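Local coordinates for protein Pcdhgb2 (PDB 5SZR) that probably mediates calcium-dependent cell adhesion between neurons, this piece of a gamma-protocadherin ectodomain comprising extracellular cadherin domains 3 to 6, at residues D207-A212 with G245-I250; A297-H300 with T304-A307; M340-R343 with G348-V351. All blocks are in the same frame, centred on the assembly; numbering follows the deposited sequence.

Contact 1 of 3, residues D207-A212 with G245-I250; sequences DVNDNA and GSNGLI. With CA (calcium ion), chain N; CA (calcium ion), chain O; CA (calcium ion), chain M.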
# COMPACT_ATOMS: atom_id res chain seq x y z
N ASP A 207 9.88 -0.81 -6.59
CA ASP A 207 9.33 -1.76 -5.63
C ASP A 207 10.18 -3.01 -5.51
O ASP A 207 10.77 -3.48 -6.49
CB ASP A 207 7.90 -2.14 -6.02
CG ASP A 207 7.25 -3.08 -5.00
OD1 ASP A 207 7.09 -2.66 -3.83
OD2 ASP A 207 6.88 -4.21 -5.37
N VAL A 208 10.23 -3.55 -4.30
CA VAL A 208 10.80 -4.85 -3.98
C VAL A 208 9.73 -5.66 -3.27
O VAL A 208 8.85 -5.09 -2.60
CB VAL A 208 12.08 -4.70 -3.11
CG1 VAL A 208 12.56 -6.03 -2.57
CG2 VAL A 208 13.18 -4.03 -3.92
N ASN A 209 9.76 -6.98 -3.44
CA ASN A 209 8.78 -7.85 -2.78
C ASN A 209 9.21 -8.04 -1.33
O ASN A 209 9.81 -9.05 -0.94
CB ASN A 209 8.66 -9.18 -3.50
CG ASN A 209 7.52 -10.03 -2.96
OD1 ASN A 209 6.56 -9.50 -2.40
ND2 ASN A 209 7.62 -11.35 -3.12
N ASP A 210 8.87 -7.05 -0.49
CA ASP A 210 9.19 -7.11 0.93
C ASP A 210 7.95 -7.12 1.81
O ASP A 210 8.05 -6.86 3.01
CB ASP A 210 10.12 -5.96 1.32
CG ASP A 210 9.58 -4.59 0.90
OD1 ASP A 210 8.69 -4.54 0.02
OD2 ASP A 210 10.05 -3.58 1.45
N ASN A 211 6.78 -7.42 1.25
CA ASN A 211 5.54 -7.48 2.01
C ASN A 211 4.83 -8.79 1.74
O ASN A 211 4.51 -9.10 0.58
CB ASN A 211 4.62 -6.30 1.67
CG ASN A 211 5.13 -4.99 2.23
OD1 ASN A 211 4.90 -4.67 3.40
ND2 ASN A 211 5.83 -4.22 1.40
N ALA A 212 4.58 -9.56 2.79
CA ALA A 212 3.83 -10.79 2.65
C ALA A 212 2.33 -10.49 2.61
O ALA A 212 1.87 -9.55 3.27
CB ALA A 212 4.14 -11.74 3.81
N GLY A 245 2.54 -4.82 -8.81
CA GLY A 245 2.57 -5.78 -9.90
C GLY A 245 2.62 -7.21 -9.42
O GLY A 245 1.82 -7.64 -8.58
N SER A 246 3.59 -7.97 -9.96
CA SER A 246 3.72 -9.37 -9.60
C SER A 246 3.99 -9.56 -8.11
O SER A 246 3.61 -10.60 -7.55
CB SER A 246 4.85 -10.01 -10.42
OG SER A 246 4.37 -10.47 -11.68
N ASN A 247 4.62 -8.59 -7.46
CA ASN A 247 4.89 -8.71 -6.03
C ASN A 247 3.63 -8.57 -5.19
O ASN A 247 3.66 -8.90 -4.00
CB ASN A 247 5.91 -7.66 -5.60
CG ASN A 247 7.23 -7.80 -6.34
OD1 ASN A 247 7.56 -8.87 -6.85
ND2 ASN A 247 8.00 -6.72 -6.38
N GLY A 248 2.53 -8.09 -5.76
CA GLY A 248 1.29 -7.94 -5.02
C GLY A 248 0.13 -8.73 -5.60
O GLY A 248 -1.02 -8.53 -5.20
N LEU A 249 0.42 -9.64 -6.53
CA LEU A 249 -0.59 -10.50 -7.13
C LEU A 249 -0.76 -11.74 -6.27
O LEU A 249 0.21 -12.48 -6.05
CB LEU A 249 -0.20 -10.87 -8.56
CG LEU A 249 -1.23 -11.66 -9.38
CD1 LEU A 249 -2.49 -10.84 -9.58
CD2 LEU A 249 -0.64 -12.07 -10.72
N ILE A 250 -1.98 -11.99 -5.79
CA ILE A 250 -2.26 -13.03 -4.80
C ILE A 250 -2.84 -14.26 -5.48
O ILE A 250 -3.69 -14.16 -6.38
CB ILE A 250 -3.22 -12.52 -3.71
CG1 ILE A 250 -2.70 -11.21 -3.11
CG2 ILE A 250 -3.38 -13.56 -2.62
CD1 ILE A 250 -1.38 -11.36 -2.43
CA CA N . 7.54 -3.34 -1.64
CA CA O . 4.30 -9.00 -1.75
CA CA M . 8.97 -1.52 1.54
O HOH W 1 10.56 -6.37 -8.00
O HOH W 2 7.57 -2.44 3.41
O HOH W 3 10.72 -1.01 3.09
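Asn-247 reaches out of its short 3-10 turn and lays its amide against that of Asn-209. The two planes are 12° apart and stacked, and CG of Asn-247 comes 3.5 Å from CB of Asn-209. CG of Asn-247 stands anti to its own carbonyl carbon (chi1 -59°), which turns the amide to Asp-207. ND2 donates to OD2 of Asp-207 at 2.9 Å, almost straight at 170°; the acceptor lies near the amide plane, yet the carboxylate is met from above its own plane. A water 3.0 Å from ND2 of Asn-247 accepts from that nitrogen and donates in turn to Asp-207 O. With an alanine here, OD2 of Asp-207 would probably lose this donor and the Asn-209 amide the flat group packed on it. The other carboxylate oxygen, Asp-207 OD1, binds a calcium ion at 2.3 Å, together with Val-208 O and Asp-210 OD1. Asp-210 OD2 then holds a second ion, bridging the pair. The main-chain O of Asn-247 sits 2.3 Å from a third calcium, which Asn-209 OD1 and Asn-211 O also bind, and Asp-241, Asp-243 and Asp-299 complete that site. This is the three-calcium linker of cadherins, built on the DXNDN sequence between successive domains, here the fourth and fifth.

Contact 2 of 3, residues A297-H300 with T304-A307; sequences ARDH and TLSA. With CA (calcium ion), chain O; NAG (2-acetamido-2-deoxy-beta-D-glucopyranose), chain E.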
# COMPACT_ATOMS: atom_id res chain seq x y z
N ALA A 297 -2.37 -17.73 1.23
CA ALA A 297 -2.27 -16.65 0.26
C ALA A 297 -0.80 -16.45 -0.09
O ALA A 297 0.04 -16.32 0.80
CB ALA A 297 -2.86 -15.35 0.79
N ARG A 298 -0.50 -16.42 -1.39
CA ARG A 298 0.86 -16.39 -1.89
C ARG A 298 0.99 -15.30 -2.94
O ARG A 298 0.12 -15.18 -3.81
CB ARG A 298 1.22 -17.76 -2.48
CG ARG A 298 2.67 -17.95 -2.83
CD ARG A 298 2.87 -19.33 -3.43
NE ARG A 298 4.27 -19.74 -3.37
CZ ARG A 298 4.84 -20.24 -2.28
NH1 ARG A 298 6.13 -20.58 -2.31
NH2 ARG A 298 4.14 -20.40 -1.17
N ASP A 299 2.05 -14.49 -2.85
CA ASP A 299 2.27 -13.51 -3.91
C ASP A 299 3.14 -14.12 -5.01
O ASP A 299 3.67 -15.23 -4.87
CB ASP A 299 2.86 -12.21 -3.36
CG ASP A 299 4.29 -12.35 -2.82
OD1 ASP A 299 5.09 -13.17 -3.33
OD2 ASP A 299 4.63 -11.60 -1.88
N HIS A 300 3.29 -13.38 -6.10
CA HIS A 300 4.06 -13.84 -7.26
C HIS A 300 5.36 -13.06 -7.42
O HIS A 300 5.74 -12.68 -8.53
CB HIS A 300 3.21 -13.75 -8.53
CG HIS A 300 2.10 -14.75 -8.58
ND1 HIS A 300 2.31 -16.09 -8.80
CD2 HIS A 300 0.76 -14.60 -8.43
CE1 HIS A 300 1.15 -16.73 -8.78
NE2 HIS A 300 0.19 -15.84 -8.57
N THR A 304 8.86 -15.62 -3.36
CA THR A 304 7.46 -15.44 -2.99
C THR A 304 7.31 -15.27 -1.49
O THR A 304 8.11 -15.78 -0.70
CB THR A 304 6.61 -16.62 -3.45
OG1 THR A 304 7.08 -17.81 -2.81
CG2 THR A 304 6.68 -16.79 -4.96
N LEU A 305 6.26 -14.56 -1.10
CA LEU A 305 5.86 -14.43 0.29
C LEU A 305 4.43 -14.95 0.44
O LEU A 305 3.65 -14.96 -0.52
CB LEU A 305 5.96 -12.97 0.75
CG LEU A 305 7.41 -12.47 0.78
CD1 LEU A 305 7.45 -10.97 0.99
CD2 LEU A 305 8.18 -13.19 1.87
N SER A 306 4.10 -15.39 1.65
CA SER A 306 2.85 -16.10 1.85
C SER A 306 2.36 -15.92 3.28
O SER A 306 3.11 -15.57 4.18
CB SER A 306 3.01 -17.59 1.55
OG SER A 306 3.80 -18.21 2.55
N ALA A 307 1.06 -16.17 3.46
CA ALA A 307 0.46 -16.27 4.78
C ALA A 307 -0.50 -17.44 4.81
O ALA A 307 -1.01 -17.89 3.77
CB ALA A 307 -0.28 -14.98 5.17
CA CA O . 4.30 -9.00 -1.75
C1 NAG E . 2.22 -21.67 5.59
C2 NAG E . 3.67 -21.23 5.55
C3 NAG E . 4.37 -21.88 4.36
C4 NAG E . 4.16 -23.40 4.38
C5 NAG E . 2.67 -23.73 4.56
C6 NAG E . 2.40 -25.20 4.77
C7 NAG E . 3.97 -19.02 6.57
C8 NAG E . 4.07 -17.54 6.33
N2 NAG E . 3.79 -19.78 5.49
O3 NAG E . 5.76 -21.57 4.37
O4 NAG E . 4.62 -23.97 3.16
O5 NAG E . 2.15 -23.06 5.71
O6 NAG E . 3.52 -26.00 4.44
O7 NAG E . 4.06 -19.50 7.70
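Asp-299 and Leu-305 are tied together twice, once through the backbone and once through a side chain. Asp-299 N donates to Leu-305 O at 2.9 Å, nearly along the C=O axis, and Leu-305 N returns a bond of 2.9 Å to Asp-299 OD1, striking the carboxylate from above its plane. For this the carboxylate group sits between the backbone N and the carbonyl carbon of its own residue (chi1 67°). Asp-299 OD2 binds a calcium ion at 2.6 Å and also lies 3.3 Å from CB of Leu-305, whose side chain runs alongside in the same direction. OD1 of Asp-299, besides the N-H of Leu-305, also takes that of Gly-301 in the turn.

Further from the turn, Ala-297 and Ala-307 form an antiparallel hydrogen-bonded pair, each N donating to the other's O, and Arg-298 with Ser-306 is the non-hydrogen-bonded pair between. This is the hairpin of strands 290-299 and 306-316, the F and G strands of a cadherin domain, with the calcium-binding aspartate where F leads into the F-G turn. Ala-297 is buried, its methyl packed on Ile-250 and Tyr-252 of strand 250-257, the other neighbour of F in the sheet.

The opposite face, with Arg-298 and Ser-306, is looser and partly open to solvent. The arginine chain runs out extended, and OG1 of Thr-304 lies over one face of its guanidinium. Although that oxygen is 3.0 Å from NH1 of Arg-298, the angle is too poor for a hydrogen bond. Ser-306 CB lies obliquely beside the same group, 4.1 Å from NH2 of Arg-298. OG of Ser-306 accepts a weak hydrogen bond of 3.3 Å from N2 of an N-acetylglucosamine, part of a glycan carried by the protein itself.

Contact 3 of 3, residues M340-R343 with G348-V351; sequences MVPR and GYLV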
# COMPACT_ATOMS: atom_id res chain seq x y z
N MET A 340 -55.13 -56.66 27.19
CA MET A 340 -55.17 -57.18 28.55
C MET A 340 -55.29 -56.07 29.60
O MET A 340 -54.90 -56.26 30.75
CB MET A 340 -53.94 -58.04 28.83
CG MET A 340 -53.90 -59.36 28.07
SD MET A 340 -54.87 -60.69 28.83
CE MET A 340 -56.49 -60.45 28.08
N VAL A 341 -55.84 -54.92 29.22
CA VAL A 341 -55.96 -53.78 30.14
C VAL A 341 -57.04 -54.08 31.17
O VAL A 341 -58.21 -54.27 30.81
CB VAL A 341 -56.25 -52.48 29.39
CG1 VAL A 341 -56.10 -51.29 30.33
CG2 VAL A 341 -55.31 -52.33 28.20
N PRO A 342 -56.70 -54.13 32.46
CA PRO A 342 -57.72 -54.45 33.47
C PRO A 342 -58.67 -53.29 33.69
O PRO A 342 -58.28 -52.12 33.64
CB PRO A 342 -56.88 -54.73 34.73
CG PRO A 342 -55.65 -53.85 34.54
CD PRO A 342 -55.38 -53.84 33.06
N ARG A 343 -59.94 -53.62 33.92
CA ARG A 343 -60.95 -52.58 34.10
C ARG A 343 -60.78 -51.86 35.43
O ARG A 343 -61.08 -50.66 35.52
CB ARG A 343 -62.35 -53.17 33.98
CG ARG A 343 -62.75 -53.51 32.56
CD ARG A 343 -64.20 -53.99 32.48
NE ARG A 343 -64.89 -53.41 31.33
CZ ARG A 343 -65.71 -52.37 31.41
NH1 ARG A 343 -65.96 -51.80 32.58
NH2 ARG A 343 -66.30 -51.90 30.31
N GLY A 348 -53.45 -43.38 35.93
CA GLY A 348 -52.00 -43.45 35.85
C GLY A 348 -51.47 -44.78 35.38
O GLY A 348 -50.26 -44.88 35.11
N TYR A 349 -52.32 -45.80 35.30
CA TYR A 349 -51.92 -47.11 34.79
C TYR A 349 -51.28 -46.97 33.41
O TYR A 349 -51.88 -46.41 32.49
CB TYR A 349 -53.14 -48.04 34.71
CG TYR A 349 -52.83 -49.43 34.21
CD1 TYR A 349 -52.60 -50.48 35.10
CD2 TYR A 349 -52.76 -49.71 32.85
CE1 TYR A 349 -52.32 -51.75 34.64
CE2 TYR A 349 -52.48 -50.97 32.39
CZ TYR A 349 -52.26 -51.99 33.29
OH TYR A 349 -51.97 -53.25 32.82
N LEU A 350 -50.06 -47.48 33.27
CA LEU A 350 -49.31 -47.36 32.03
C LEU A 350 -49.75 -48.45 31.06
O LEU A 350 -49.39 -49.62 31.23
CB LEU A 350 -47.81 -47.44 32.30
CG LEU A 350 -46.94 -47.38 31.04
CD1 LEU A 350 -47.01 -46.01 30.39
CD2 LEU A 350 -45.49 -47.76 31.35
N VAL A 351 -50.53 -48.08 30.05
CA VAL A 351 -50.97 -49.05 29.05
C VAL A 351 -49.81 -49.45 28.16
O VAL A 351 -49.53 -50.64 27.97
CB VAL A 351 -52.14 -48.47 28.22
CG1 VAL A 351 -52.56 -49.46 27.15
CG2 VAL A 351 -53.30 -48.12 29.13
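Tyr-349 lies against Pro-342 and Val-341 with the outer part of its ring. From CB the side chain heads toward residues 340-343, with CG anti to the backbone N (chi1 -179°), which carries the ring across to them. The first touches come at the two CE atoms. CE1 of Tyr-349 meets CG of Pro-342 at 3.9 Å, while CE2 of Tyr-349 has CG1 of Val-341 at 4.2 Å. One atom further, CZ of Tyr-349 lies 3.6 Å from CD of Pro-342. CD of Pro-342 and CG1 of Val-341 both come at the ring obliquely. At the tip, OH of Tyr-349 comes 3.5 Å from that same CD of Pro-342, a van der Waals touch.

No hydrogen bond joins the two segments, as the fold would suggest: strand 335-342 belongs to one sheet of the sixth cadherin domain's beta sandwich and strand 350-357 to the other. The contact therefore bridges the sheets beside the connection between these strands. Val-341 bonds through its backbone to Ala-428 in its own sheet, and Val-351 likewise to Val-389 in the other.

Val-341, the buried residue of the contact, also meets Val-351: CG2 of Val-341 lies 4.1 Å from CG1 of Val-351, the side chains crossing at about a right angle. Phe-427 packs on Val-341, and Leu-425 on Val-351, both from strand 418-428. Pro-342, Tyr-349 and Val-351 are partly exposed, and each touches a neighbouring molecule in the crystal.

How the contacts relate
From the N terminus the three contacts come in series, none nested in or crossing another. Contact 1 closes first, joining the linker after strand 196-206 to the loop before strand 250-257 and so tying the fourth domain's exit to the N-terminal end of the fifth. Contact 2 then closes the short turn between strands 290-299 and 306-316 of that fifth domain. The first two touch: one calcium ion takes ligands from both, and Asn-209 ND2 probably hydrogen-bonds to Asp-299 OD1. Contact 3 closes a four-residue loop in the sixth domain, its centre about 81 Å from that of contact 1 and 75 Å from that of contact 2.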